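PDB 3TC1: octaprenyl Pyrophosphate Synthase from Helicobacter pylori, which probably catalyses the chain elongation of an allylic diphosphate with isopentenyl diphosphate units to make C40 octaprenyl pyrophosphate. Local coordinates for residues Ile198-Leu202 against Thr272-Ala276. Sequence-based numbering, arbitrary orientation.
With MG (magnesium ion), chain D.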
# COMPACT_ATOMS: atom_id res chain seq x y z
N ILE B 198 -15.47 -19.19 -4.27
CA ILE B 198 -15.74 -20.26 -5.22
C ILE B 198 -16.98 -19.88 -6.03
O ILE B 198 -17.00 -20.02 -7.26
CB ILE B 198 -15.97 -21.61 -4.48
CG1 ILE B 198 -14.65 -22.09 -3.86
CG2 ILE B 198 -16.47 -22.68 -5.46
CD1 ILE B 198 -14.82 -23.27 -2.91
N ILE B 199 -18.01 -19.37 -5.35
CA ILE B 199 -19.24 -18.95 -6.02
C ILE B 199 -18.95 -17.76 -6.93
O ILE B 199 -19.55 -17.61 -8.00
CB ILE B 199 -20.33 -18.54 -4.99
CG1 ILE B 199 -20.79 -19.77 -4.20
CG2 ILE B 199 -21.50 -17.88 -5.71
CD1 ILE B 199 -21.33 -20.90 -5.06
N ASP B 200 -18.02 -16.91 -6.52
CA ASP B 200 -17.67 -15.76 -7.34
C ASP B 200 -17.00 -16.25 -8.62
O ASP B 200 -17.30 -15.75 -9.71
CB ASP B 200 -16.73 -14.82 -6.60
CG ASP B 200 -16.36 -13.63 -7.44
OD1 ASP B 200 -17.21 -12.74 -7.63
OD2 ASP B 200 -15.21 -13.61 -7.92
N ASP B 201 -16.11 -17.22 -8.49
CA ASP B 201 -15.43 -17.76 -9.67
C ASP B 201 -16.47 -18.47 -10.54
O ASP B 201 -16.38 -18.46 -11.77
CB ASP B 201 -14.34 -18.76 -9.26
CG ASP B 201 -13.13 -18.08 -8.64
OD1 ASP B 201 -13.09 -16.83 -8.62
OD2 ASP B 201 -12.21 -18.80 -8.17
N LEU B 202 -17.46 -19.08 -9.90
CA LEU B 202 -18.50 -19.79 -10.62
C LEU B 202 -19.34 -18.79 -11.43
O LEU B 202 -19.62 -19.02 -12.61
CB LEU B 202 -19.38 -20.57 -9.63
CG LEU B 202 -20.45 -21.49 -10.22
CD1 LEU B 202 -19.82 -22.46 -11.20
CD2 LEU B 202 -21.15 -22.24 -9.09
N THR B 272 -18.65 -27.81 -9.08
CA THR B 272 -18.07 -26.61 -8.47
C THR B 272 -18.96 -26.15 -7.33
O THR B 272 -18.48 -25.82 -6.23
CB THR B 272 -17.95 -25.47 -9.51
OG1 THR B 272 -17.07 -25.87 -10.57
CG2 THR B 272 -17.39 -24.20 -8.86
N LEU B 273 -20.26 -26.13 -7.58
CA LEU B 273 -21.23 -25.69 -6.59
C LEU B 273 -21.15 -26.54 -5.32
O LEU B 273 -21.20 -26.01 -4.21
CB LEU B 273 -22.64 -25.75 -7.18
CG LEU B 273 -23.81 -25.31 -6.30
CD1 LEU B 273 -23.55 -23.92 -5.74
CD2 LEU B 273 -25.10 -25.34 -7.11
N LYS B 274 -21.04 -27.85 -5.48
CA LYS B 274 -20.95 -28.75 -4.34
C LYS B 274 -19.69 -28.50 -3.51
O LYS B 274 -19.71 -28.65 -2.28
CB LYS B 274 -20.97 -30.21 -4.80
CG LYS B 274 -22.31 -30.66 -5.36
CD LYS B 274 -22.30 -32.14 -5.70
CE LYS B 274 -23.64 -32.61 -6.26
NZ LYS B 274 -24.74 -32.45 -5.27
N THR B 275 -18.60 -28.11 -4.16
CA THR B 275 -17.37 -27.84 -3.42
C THR B 275 -17.62 -26.65 -2.49
O THR B 275 -17.17 -26.65 -1.34
CB THR B 275 -16.21 -27.51 -4.39
OG1 THR B 275 -16.09 -28.57 -5.35
CG2 THR B 275 -14.90 -27.37 -3.63
N ALA B 276 -18.35 -25.66 -2.98
CA ALA B 276 -18.68 -24.47 -2.18
C ALA B 276 -19.65 -24.81 -1.05
O ALA B 276 -19.53 -24.27 0.05
CB ALA B 276 -19.29 -23.39 -3.07
MG MG D . -14.66 -12.87 -9.96
O HOH W 1 -16.85 -13.65 -10.84
O HOH W 2 -15.72 -10.84 -9.79
O HOH W 3 -13.61 -14.84 -10.31
O HOH W 4 -13.77 -12.31 -12.07
O HOH W 5 -12.53 -12.29 -8.76
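The methyl of Ala-276 sits between two isoleucines of helix 182-205: its CB lies 3.8 Å from CG2 of Ile-198 and equally close to CD1 of Ile-199. One turn earlier in helix 268-286, CG2 of Thr-272 fits between CG2 of Ile-198 and CD1 of Leu-202, 3.8 Å from the latter. With OG1 beside the backbone N (chi1 -62°) and hydrogen-bonded to the carbonyl O of Ile-268, CG2 is the branch anti to N, leaving the methyl of the side chain to face helix 182-205. At one margin CD1 of Ile-199 meets CD1 of Leu-273 at 3.8 Å; at the other, the side chains of Ile-198 and Thr-275 cross at about a right angle, CD1 coming 4.2 Å from CG2. The segments 198-202 and 272-276 run nearly antiparallel, at 161°, their axes 9.6 Å apart at closest approach, in the all-alpha prenyltransferase fold. Asp-200 and Asp-201 open the DDxxD sequence that marks the second aspartate-rich motif of this family, which in relatives binds a substrate diphosphate through magnesium, and probably does so here. Asp-200 OD2 binds the magnesium ion at 2.2 Å, and five waters complete six ligands. Asp-201 reaches the metal through water 3, which donates to OD1 at 2.7 Å; Gln-197 also bonds OD1, while the hydroxyl of Tyr-155 holds OD2. Farther out, Trp-156 and Leu-159 pack on Ile-198, and Ile-303 touches both Ile-199 and Ala-276.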